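Local coordinates for protein imelysin (Bacteroides ovatus ATCC 8483, PDB 3OYV) that probably serves in bacterial iron uptake as an outer-membrane, metal-binding member of the imelysin family, although it is named a peptidase, at residues 44-49 with 290-295; 58-61 with 67-70; 91-96 with 284-289; 177-180 with 184-187. All coordinates share one frame; numbering follows the deposited sequence. Where two conformers were deposited one is given.

Contact 1 (44-49 with 290-295); sequences NAWNSS and FGPVDE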
loop_
_atom_site.group_PDB
_atom_site.type_symbol
_atom_site.label_atom_id
_atom_site.label_comp_id
_atom_site.label_asym_id
_atom_site.label_seq_id
_atom_site.Cartn_x
_atom_site.Cartn_y
_atom_site.Cartn_z
ATOM N N ASN A 44 -7.520 -6.540 13.318
ATOM C CA ASN A 44 -7.736 -7.115 14.635
ATOM C C ASN A 44 -6.460 -7.228 15.465
ATOM O O ASN A 44 -6.512 -7.064 16.691
ATOM C CB ASN A 44 -8.406 -8.483 14.542
ATOM C CG ASN A 44 -9.866 -8.396 14.084
ATOM O OD1 ASN A 44 -10.489 -7.344 14.174
ATOM N ND2 ASN A 44 -10.409 -9.526 13.575
ATOM N N ALA A 45 -5.316 -7.421 14.803
ATOM C CA ALA A 45 -4.043 -7.531 15.525
ATOM C C ALA A 45 -3.740 -6.187 16.189
ATOM O O ALA A 45 -3.288 -6.129 17.322
ATOM C CB ALA A 45 -2.931 -7.886 14.597
ATOM N N TRP A 46 -4.016 -5.102 15.460
ATOM C CA TRP A 46 -3.817 -3.760 16.008
ATOM C C TRP A 46 -4.865 -3.361 17.017
ATOM O O TRP A 46 -4.565 -2.672 17.990
ATOM C CB TRP A 46 -3.756 -2.716 14.873
ATOM C CG TRP A 46 -2.379 -2.553 14.274
ATOM C CD1 TRP A 46 -1.846 -3.263 13.223
ATOM C CD2 TRP A 46 -1.349 -1.642 14.694
ATOM N NE1 TRP A 46 -0.555 -2.878 12.991
ATOM C CE2 TRP A 46 -0.235 -1.869 13.867
ATOM C CE3 TRP A 46 -1.245 -0.688 15.713
ATOM C CZ2 TRP A 46 0.946 -1.125 13.984
ATOM C CZ3 TRP A 46 -0.083 0.053 15.812
ATOM C CH2 TRP A 46 0.992 -0.173 14.984
ATOM N N ASN A 47 -6.127 -3.684 16.734
ATOM C CA ASN A 47 -7.233 -3.111 17.470
ATOM C C ASN A 47 -7.769 -3.947 18.613
ATOM O O ASN A 47 -8.390 -3.400 19.531
ATOM C CB ASN A 47 -8.382 -2.837 16.502
ATOM C CG ASN A 47 -9.532 -2.071 17.155
ATOM O OD1 ASN A 47 -9.375 -0.929 17.639
ATOM N ND2 ASN A 47 -10.715 -2.673 17.130
ATOM N N SER A 48 -7.544 -5.250 18.552
ATOM C CA SER A 48 -8.154 -6.160 19.521
ATOM C C SER A 48 -7.122 -6.987 20.287
ATOM O O SER A 48 -7.066 -6.937 21.542
ATOM C CB SER A 48 -9.166 -7.072 18.804
ATOM O OG SER A 48 -9.732 -8.001 19.717
ATOM N N SER A 49 -6.309 -7.735 19.574
ATOM C CA SER A 49 -5.390 -8.656 20.224
ATOM C C SER A 49 -4.290 -9.092 19.302
ATOM O O SER A 49 -4.554 -9.595 18.206
ATOM C CB SER A 49 -6.167 -9.878 20.724
ATOM O OG SER A 49 -5.322 -10.858 21.317
ATOM N N PHE A 290 5.384 -1.797 9.439
ATOM C CA PHE A 290 6.040 -2.409 10.572
ATOM C C PHE A 290 5.012 -3.058 11.466
ATOM O O PHE A 290 3.817 -2.858 11.299
ATOM C CB PHE A 290 6.893 -1.396 11.375
ATOM C CG PHE A 290 6.100 -0.395 12.171
ATOM C CD1 PHE A 290 5.729 0.826 11.611
ATOM C CD2 PHE A 290 5.784 -0.647 13.479
ATOM C CE1 PHE A 290 5.034 1.754 12.384
ATOM C CE2 PHE A 290 5.074 0.256 14.242
ATOM C CZ PHE A 290 4.719 1.457 13.703
ATOM N N GLY A 291 5.473 -3.870 12.410
ATOM C CA GLY A 291 4.569 -4.590 13.276
ATOM C C GLY A 291 3.841 -5.656 12.483
ATOM O O GLY A 291 4.425 -6.260 11.574
ATOM N N PRO A 292 2.570 -5.896 12.809
ATOM C CA PRO A 292 1.822 -6.989 12.171
ATOM C C PRO A 292 1.947 -7.126 10.671
ATOM O O PRO A 292 2.162 -8.235 10.168
ATOM C CB PRO A 292 0.390 -6.712 12.613
ATOM C CG PRO A 292 0.548 -6.140 13.987
ATOM C CD PRO A 292 1.805 -5.282 13.911
ATOM N N VAL A 293 1.855 -6.035 9.933
ATOM C CA VAL A 293 1.876 -6.158 8.466
ATOM C C VAL A 293 3.253 -6.633 7.965
ATOM O O VAL A 293 3.353 -7.172 6.873
ATOM C CB VAL A 293 1.479 -4.829 7.767
ATOM C CG1 VAL A 293 2.647 -3.808 7.860
ATOM C CG2 VAL A 293 1.031 -5.063 6.309
ATOM N N ASP A 294 4.296 -6.431 8.778
ATOM C CA ASP A 294 5.669 -6.764 8.408
ATOM C C ASP A 294 6.111 -8.078 9.039
ATOM O O ASP A 294 7.321 -8.330 9.156
ATOM C CB ASP A 294 6.583 -5.616 8.869
ATOM C CG ASP A 294 8.011 -5.708 8.363
ATOM O OD1 ASP A 294 8.207 -6.013 7.161
ATOM O OD2 ASP A 294 8.925 -5.388 9.182
ATOM N N GLU A 295 5.145 -8.904 9.460
ATOM C CA GLU A 295 5.387 -10.207 10.088
ATOM C C GLU A 295 4.635 -11.300 9.343
ATOM O O GLU A 295 3.586 -11.065 8.713
ATOM C CB GLU A 295 4.940 -10.163 11.544
ATOM C CG GLU A 295 5.756 -9.162 12.395
ATOM C CD GLU A 295 5.236 -8.885 13.802
ATOM O OE1 GLU A 295 4.248 -9.493 14.271
ATOM O OE2 GLU A 295 5.864 -8.020 14.468
HETATM O O HOH W 1 1.183 -3.212 10.785
#
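Ala45 and Pro292 bring the backbones closest, their CA atoms 6.8 Å apart, where the last turn of helix 21-47 runs beside a short 3-10 turn at 292-293. No direct hydrogen bond joins the two segments; apolar side chains and one shared water do. The ring of Pro292 packs against both Ala45 and Trp46: its CG lies 3.9 Å from Ala45 CB, and its CD comes 3.5 Å from Trp46 NE1, the proline and tryptophan side chains crossing at about a right angle. Alanine suits the helix here because its short side chain lets the proline come near. At the far end of the indole, CH2 reaches Phe290 CE2 at 4.2 Å, nearly in the indole plane. Phe290 CG sits between the backbone N and the carbonyl carbon (chi1 72°), which turns its ring back toward the tryptophan. The indole N-H finds a partner in the water, which lies in the ring plane 2.8 Å from Trp46 NE1. This water donates to Phe290 O and accepts from Val293 N as well, so one molecule satisfies three buried polar groups. A phenylalanine in place of Trp46 would probably leave the water without its indole donor and open a gap beside Pro292 and Phe290. Gly291, with a positive phi of 70°, turns the chain where a CB would collide with Pro292 CD. Tyr56 and Tyr242 add their rings around Trp46. The whole is a hydrophobic cluster with a bridging buried water, joining the end of helix 21-47 to the loop between helices 265-283 and 298-303 in this largely helical fold.

Contact 2 (58-61 with 67-70); sequences SLFK and PYAS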
loop_
_atom_site.group_PDB
_atom_site.type_symbol
_atom_site.label_atom_id
_atom_site.label_comp_id
_atom_site.label_asym_id
_atom_site.label_seq_id
_atom_site.Cartn_x
_atom_site.Cartn_y
_atom_site.Cartn_z
ATOM N N SER A 58 -2.212 -1.094 21.810
ATOM C CA SER A 58 -1.913 -0.930 23.230
ATOM C C SER A 58 -0.408 -1.134 23.490
ATOM O O SER A 58 0.200 -0.394 24.275
ATOM C CB SER A 58 -2.753 -1.881 24.071
ATOM O OG SER A 58 -4.141 -1.532 24.073
ATOM N N LEU A 59 0.182 -2.136 22.846
ATOM C CA LEU A 59 1.605 -2.437 22.984
ATOM C C LEU A 59 2.479 -1.242 22.553
ATOM O O LEU A 59 3.379 -0.812 23.285
ATOM C CB LEU A 59 1.924 -3.703 22.158
ATOM C CG LEU A 59 3.349 -4.225 22.138
ATOM C CD1 LEU A 59 3.327 -5.684 21.682
ATOM C CD2 LEU A 59 4.260 -3.432 21.255
ATOM N N PHE A 60 2.198 -0.707 21.376
ATOM C CA PHE A 60 2.995 0.371 20.838
ATOM C C PHE A 60 2.841 1.643 21.663
ATOM O O PHE A 60 3.828 2.333 21.908
ATOM C CB PHE A 60 2.635 0.604 19.381
ATOM C CG PHE A 60 3.701 1.326 18.581
ATOM C CD1 PHE A 60 4.916 0.712 18.279
ATOM C CD2 PHE A 60 3.488 2.614 18.136
ATOM C CE1 PHE A 60 5.882 1.386 17.516
ATOM C CE2 PHE A 60 4.434 3.268 17.403
ATOM C CZ PHE A 60 5.625 2.672 17.076
ATOM N N LYS A 61 1.618 1.972 22.070
ATOM C CA LYS A 61 1.410 3.154 22.902
ATOM C C LYS A 61 2.029 3.048 24.289
ATOM O O LYS A 61 2.392 4.068 24.886
ATOM C CB LYS A 61 -0.084 3.484 23.054
ATOM C CG LYS A 61 -0.681 3.892 21.734
ATOM C CD LYS A 61 -2.161 4.288 21.833
ATOM C CE LYS A 61 -3.055 3.065 22.050
ATOM N NZ LYS A 61 -4.479 3.449 22.255
ATOM N N PRO A 67 10.596 -4.570 21.669
ATOM C CA PRO A 67 11.551 -3.729 20.950
ATOM C C PRO A 67 11.276 -2.223 21.084
ATOM O O PRO A 67 12.021 -1.420 20.502
ATOM C CB PRO A 67 11.362 -4.172 19.496
ATOM C CG PRO A 67 9.923 -4.581 19.427
ATOM C CD PRO A 67 9.452 -4.927 20.813
ATOM N N TYR A 68 10.230 -1.858 21.833
ATOM C CA TYR A 68 9.856 -0.448 22.029
ATOM C C TYR A 68 9.782 -0.127 23.502
ATOM O O TYR A 68 8.753 -0.328 24.170
ATOM C CB TYR A 68 8.515 -0.113 21.322
ATOM C CG TYR A 68 8.593 -0.442 19.851
ATOM C CD1 TYR A 68 9.528 0.170 19.026
ATOM C CD2 TYR A 68 7.780 -1.424 19.295
ATOM C CE1 TYR A 68 9.638 -0.163 17.696
ATOM C CE2 TYR A 68 7.872 -1.745 17.961
ATOM C CZ TYR A 68 8.810 -1.133 17.165
ATOM O OH TYR A 68 8.937 -1.468 15.831
ATOM N N ALA A 69 10.894 0.381 24.017
ATOM C CA ALA A 69 11.040 0.641 25.441
ATOM C C ALA A 69 10.871 2.114 25.818
ATOM O O ALA A 69 10.964 2.453 27.008
ATOM C CB ALA A 69 12.427 0.149 25.909
ATOM N N SER A 70 10.644 2.962 24.811
ATOM C CA SER A 70 10.509 4.388 25.033
ATOM C C SER A 70 9.685 4.975 23.915
ATOM O O SER A 70 9.583 4.385 22.836
ATOM C CB SER A 70 11.896 5.062 25.064
ATOM O OG SER A 70 12.509 5.034 23.790
#
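Phe60 meets Tyr68 edge-on, and the tyrosine ring is held on both faces: Phe60 CE1 stands 3.7 Å above the centre of one, while Pro67 CG lies over the other, displaced toward the rim. This is a T-shaped (edge-to-face) aromatic pair, closing the turn of a helix-loop-helix connection between helix 56-62 and helix 71-102. The ring centroids are 4.9 Å apart and the planes meet at 78°, so the slightly positive C-H edge of the phenylalanine is directed at the pi cloud of the tyrosine. Phe60 CG lies anti to the backbone N (chi1 -159°), which carries the ring from the helix toward the loop. Aromatic residues suit both places: Phe60 is buried and also touches Val230 and Val234 of helix 223-261, whereas Tyr68 is partly exposed and touches helix 71-102. Proline, preceded here by a cis peptide bond, bends the loop and supplies a compact apolar ring for the other side of the tyrosine. Beyond it the loop ends at Ser70, the N-cap of helix 71-102, whose OG is hydrogen-bonded to Ser73 N. The ring of Phe290 meets that of Phe60 from a distant part of the chain, joining this local turn to the loop after helix 265-283. Across the pair itself the edge makes two contacts of equal length: Phe60 CD1 touches Tyr68 CD2 at 3.7 Å, and Phe60 CE1 touches Tyr68 CE2 at 3.7 Å.

Contact 3 (91-96 with 284-289); sequences TAKIGD and KSEAFL. With GOL (glycerol), chain D.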
loop_
_atom_site.group_PDB
_atom_site.type_symbol
_atom_site.label_atom_id
_atom_site.label_comp_id
_atom_site.label_asym_id
_atom_site.label_seq_id
_atom_site.Cartn_x
_atom_site.Cartn_y
_atom_site.Cartn_z
ATOM N N THR A 91 13.225 4.913 -5.638
ATOM C CA THR A 91 14.305 4.123 -6.189
ATOM C C THR A 91 13.817 2.798 -6.779
ATOM O O THR A 91 14.441 2.283 -7.683
ATOM C CB THR A 91 15.413 3.793 -5.172
ATOM O OG1 THR A 91 14.862 2.939 -4.217
ATOM C CG2 THR A 91 15.970 4.971 -4.430
ATOM N N ALA A 92 12.694 2.256 -6.287
ATOM C CA ALA A 92 12.189 0.977 -6.787
ATOM C C ALA A 92 10.942 1.129 -7.645
ATOM O O ALA A 92 10.939 0.764 -8.832
ATOM C CB ALA A 92 11.943 -0.008 -5.657
ATOM N N LYS A 93 9.880 1.684 -7.085
ATOM C CA LYS A 93 8.632 1.764 -7.849
ATOM C C LYS A 93 8.797 2.615 -9.122
ATOM O O LYS A 93 8.336 2.235 -10.210
ATOM C CB LYS A 93 7.469 2.255 -6.979
ATOM C CG LYS A 93 7.185 1.371 -5.772
ATOM C CD LYS A 93 5.956 1.837 -4.994
ATOM C CE LYS A 93 5.694 1.034 -3.735
ATOM N NZ LYS A 93 4.272 1.169 -3.320
ATOM N N ILE A 94 9.451 3.760 -8.988
ATOM C CA ILE A 94 9.727 4.631 -10.131
ATOM C C ILE A 94 11.091 4.283 -10.757
ATOM O O ILE A 94 11.224 4.119 -11.987
ATOM C CB ILE A 94 9.656 6.135 -9.732
ATOM C CG1 ILE A 94 8.271 6.428 -9.147
ATOM C CG2 ILE A 94 9.999 7.045 -10.968
ATOM C CD1 ILE A 94 8.150 7.843 -8.597
ATOM N N GLY A 95 12.092 4.122 -9.915
ATOM C CA GLY A 95 13.466 3.948 -10.347
ATOM C C GLY A 95 13.777 2.682 -11.109
ATOM O O GLY A 95 14.582 2.698 -12.054
ATOM N N ASP A 96 13.197 1.562 -10.709
ATOM C CA ASP A 96 13.486 0.311 -11.422
ATOM C C ASP A 96 13.009 0.365 -12.874
ATOM O O ASP A 96 13.792 0.088 -13.793
ATOM C CB ASP A 96 12.977 -0.917 -10.674
ATOM C CG ASP A 96 13.781 -1.225 -9.439
ATOM O OD1 ASP A 96 14.917 -0.719 -9.305
ATOM O OD2 ASP A 96 13.276 -2.021 -8.604
ATOM N N LYS A 284 -2.201 4.374 1.543
ATOM C CA LYS A 284 -1.961 5.356 2.598
ATOM C C LYS A 284 -1.477 4.750 3.909
ATOM O O LYS A 284 -1.249 5.471 4.893
ATOM C CB LYS A 284 -3.206 6.197 2.815
ATOM C CG LYS A 284 -3.516 7.078 1.620
ATOM C CD LYS A 284 -4.686 7.954 1.920
ATOM C CE LYS A 284 -4.883 9.061 0.910
ATOM N NZ LYS A 284 -6.058 9.910 1.277
ATOM N N SER A 285 -1.250 3.430 3.938
ATOM C CA SER A 285 -0.649 2.764 5.082
ATOM C C SER A 285 0.803 2.449 4.857
ATOM O O SER A 285 1.430 1.944 5.775
ATOM C CB SER A 285 -1.392 1.458 5.426
ATOM O OG SER A 285 -0.996 0.361 4.626
ATOM N N GLU A 286 1.366 2.720 3.682
ATOM C CA GLU A 286 2.698 2.188 3.380
ATOM C C GLU A 286 3.863 2.915 4.043
ATOM O O GLU A 286 4.976 2.435 3.957
ATOM C CB GLU A 286 2.915 2.011 1.882
ATOM C CG GLU A 286 1.967 0.998 1.246
ATOM C CD GLU A 286 2.219 0.747 -0.239
ATOM O OE1 GLU A 286 3.391 0.786 -0.701
ATOM O OE2 GLU A 286 1.243 0.510 -0.951
ATOM N N ALA A 287 3.611 4.027 4.750
ATOM C CA ALA A 287 4.617 4.623 5.637
ATOM C C ALA A 287 4.723 3.923 6.988
ATOM O O ALA A 287 5.603 4.256 7.772
ATOM C CB ALA A 287 4.381 6.137 5.827
ATOM N N PHE A 288 3.837 2.954 7.271
ATOM C CA PHE A 288 3.887 2.196 8.503
ATOM C C PHE A 288 3.877 0.699 8.235
ATOM O O PHE A 288 3.074 -0.049 8.809
ATOM C CB PHE A 288 2.859 2.626 9.574
ATOM C CG PHE A 288 1.489 3.007 9.077
ATOM C CD1 PHE A 288 1.228 4.290 8.651
ATOM C CD2 PHE A 288 0.419 2.133 9.201
ATOM C CE1 PHE A 288 -0.055 4.699 8.297
ATOM C CE2 PHE A 288 -0.856 2.506 8.856
ATOM C CZ PHE A 288 -1.120 3.799 8.407
ATOM N N LEU A 289 4.807 0.252 7.386
ATOM C CA LEU A 289 5.002 -1.180 7.133
ATOM C C LEU A 289 5.903 -1.782 8.213
ATOM O O LEU A 289 7.050 -2.185 7.963
ATOM C CB LEU A 289 5.549 -1.410 5.726
ATOM C CG LEU A 289 4.633 -1.033 4.555
ATOM C CD1 LEU A 289 5.382 -0.986 3.208
ATOM C CD2 LEU A 289 3.428 -1.994 4.466
HETATM C C1 GOL D . 6.160 -1.131 -0.465
HETATM O O1 GOL D . 7.307 -1.660 0.151
HETATM C C2 GOL D . 5.298 -2.287 -0.968
HETATM O O2 GOL D . 4.526 -1.858 -2.079
HETATM C C3 GOL D . 4.441 -2.844 0.180
HETATM O O3 GOL D . 3.606 -3.912 -0.232
#
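A buried polar pocket near the middle of the chain holds the salt bridge between Lys93 and Glu286, together with a glycerol that probably came from the crystallisation liquor. Lys93, on helix 71-102, reaches across with its chain extended beyond CG, spanning backbones whose CA atoms are 12.7 Å apart. Its NZ donates to Glu286 OE1 at 2.8 Å, approaching from the syn side and only 16° out of the carboxylate plane. Glu286, also extended beyond CG, was deposited in two conformers, and this geometry belongs to one of them. Glycerol O2 bridges the pair: it donates to Glu286 OE1 at 3.2 Å and takes a weak bond from Lys93 NZ at 3.3 Å. Leu289 CD1 touches glycerol C3 at 3.7 Å, giving the pocket an apolar flank, while Asp299 and Asp303 of helix 298-303 also hydrogen-bond the glycerol. Asn128 OD1 is the strongest partner of the ammonium group; Glu114 OE2 accepts from it too, and an unidentified molecule also bonds to it. A long lysine and a glutamate thus suit a buried place where their charges probably offset each other, and the bound glycerol is consistent with a polar pocket around them.

Contact 4 (177-180 with 184-187); sequences DIPQ and NHIP
His185 lays one face of its imidazole over Pro179, whose CB stands 3.6 Å from the ring centroid and only 5° off the ring normal, a CH-pi contact placed almost exactly over the centre. Pro179 CG lies 4.1 Å from His185 CD2, at that side of the ring. The histidine is put there by its first torsion, which sets CG anti to the carbonyl carbon and beside the backbone N (chi1 -61°), while the second, at 95°, stands the ring across the CA-CB-CG plane so that its face meets the proline. ND1 is hydrogen-bonded to Pro181 O within the same loop, which fixes the rotation of the ring. Pro179 is well suited to this role, since its rigid ring presents C-H bonds in a fixed direction to the imidazole, and residues 178-180 keep an extended, polyproline-like course. Gln180 CB points away from the histidine; its amide is engaged elsewhere, NE2 with Trp119 O and OE1 with Arg122 NH1, although its backbone O lies 3.7 Å from His185 CE1. An alanine in place of His185 would probably strip Pro179 of its aromatic cover and leave Pro181 O without its donor, loosening the fold of the loop. Next to it Ile186 turns its side chain the other way, into apolar residues of helices 71-102 and 106-111, while the carbonyl of His185 is bonded by Ser188 and Thr191. Such a CH-pi contact between proline and histidine pins together two parts of the surface loop that joins helix 158-177 to helix 189-214.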
loop_
_atom_site.group_PDB
_atom_site.type_symbol
_atom_site.label_atom_id
_atom_site.label_comp_id
_atom_site.label_asym_id
_atom_site.label_seq_id
_atom_site.Cartn_x
_atom_site.Cartn_y
_atom_site.Cartn_z
ATOM N N ASP A 177 2.847 15.100 -11.345
ATOM C CA ASP A 177 3.253 15.775 -12.567
ATOM C C ASP A 177 3.650 14.830 -13.688
ATOM O O ASP A 177 3.597 15.247 -14.880
ATOM C CB ASP A 177 4.383 16.778 -12.307
ATOM C CG ASP A 177 3.866 18.097 -11.761
ATOM O OD1 ASP A 177 2.664 18.365 -11.901
ATOM O OD2 ASP A 177 4.672 18.865 -11.204
ATOM N N ILE A 178 4.022 13.587 -13.342
ATOM C CA ILE A 178 4.362 12.623 -14.386
ATOM C C ILE A 178 3.151 12.535 -15.294
ATOM O O ILE A 178 2.019 12.413 -14.822
ATOM C CB ILE A 178 4.685 11.234 -13.807
ATOM C CG1 ILE A 178 5.922 11.259 -12.903
ATOM C CG2 ILE A 178 4.848 10.206 -14.965
ATOM C CD1 ILE A 178 6.198 9.965 -12.102
ATOM N N PRO A 179 3.342 12.613 -16.632
ATOM C CA PRO A 179 2.158 12.502 -17.474
ATOM C C PRO A 179 1.460 11.136 -17.302
ATOM O O PRO A 179 2.117 10.099 -17.205
ATOM C CB PRO A 179 2.709 12.692 -18.917
ATOM C CG PRO A 179 3.980 13.424 -18.729
ATOM C CD PRO A 179 4.552 12.958 -17.407
ATOM N N GLN A 180 0.146 11.171 -17.250
ATOM C CA GLN A 180 -0.652 9.963 -17.091
ATOM C C GLN A 180 -0.702 9.192 -18.404
ATOM O O GLN A 180 -1.002 9.773 -19.434
ATOM C CB GLN A 180 -2.076 10.348 -16.642
ATOM C CG GLN A 180 -3.125 9.251 -16.658
ATOM C CD GLN A 180 -2.941 8.198 -15.593
ATOM O OE1 GLN A 180 -1.959 8.216 -14.828
ATOM N NE2 GLN A 180 -3.914 7.296 -15.496
ATOM N N ASN A 184 3.556 4.857 -19.725
ATOM C CA ASN A 184 3.808 5.347 -21.097
ATOM C C ASN A 184 4.749 6.538 -21.156
ATOM O O ASN A 184 4.995 7.081 -22.242
ATOM C CB ASN A 184 2.503 5.724 -21.821
ATOM C CG ASN A 184 1.646 4.525 -22.161
ATOM O OD1 ASN A 184 2.104 3.412 -22.089
ATOM N ND2 ASN A 184 0.376 4.764 -22.523
ATOM N N HIS A 185 5.251 6.956 -19.998
ATOM C CA HIS A 185 6.132 8.127 -19.879
ATOM C C HIS A 185 7.319 7.883 -18.954
ATOM O O HIS A 185 7.789 8.792 -18.265
ATOM C CB HIS A 185 5.304 9.317 -19.389
ATOM C CG HIS A 185 4.218 9.676 -20.323
ATOM N ND1 HIS A 185 2.924 9.229 -20.198
ATOM C CD2 HIS A 185 4.256 10.418 -21.449
ATOM C CE1 HIS A 185 2.212 9.676 -21.216
ATOM N NE2 HIS A 185 2.994 10.405 -21.984
ATOM N N ILE A 186 7.824 6.660 -18.960
ATOM C CA ILE A 186 8.887 6.295 -18.068
ATOM C C ILE A 186 10.138 7.191 -18.243
ATOM O O ILE A 186 10.599 7.718 -17.253
ATOM C CB ILE A 186 9.232 4.811 -18.164
ATOM C CG1 ILE A 186 8.058 3.942 -17.675
ATOM C CG2 ILE A 186 10.520 4.493 -17.434
ATOM C CD1 ILE A 186 8.219 2.448 -17.950
ATOM N N PRO A 187 10.608 7.478 -19.481
ATOM C CA PRO A 187 11.857 8.253 -19.575
ATOM C C PRO A 187 11.670 9.752 -19.392
ATOM O O PRO A 187 12.624 10.489 -19.556
ATOM C CB PRO A 187 12.372 7.887 -20.965
ATOM C CG PRO A 187 11.115 7.585 -21.751
ATOM C CD PRO A 187 10.251 6.841 -20.752
#

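In the fold
Contacts 1 and 3 join N-terminal helices to the loop between helices 265-283 and 298-303, 290-295 serving contact 1 and 284-289 contact 3; their centres lie about 20 Å apart. Contacts 2 and 4 are local, each within a connection between consecutive helices. Contact 2, centred about 13 Å from contact 1, touches it through Phe60 and Phe290, so the two form one aromatic region. Contact 4 lies about 36 Å from contact 1 and about 18 Å from contact 3, between centres. Along the chain contact 2 closes before contact 3 opens, and contact 4 falls within the span of contact 3, which joins parts 188 residues apart at their closest ends. Helix 71-102 leads from contact 2 to Lys93.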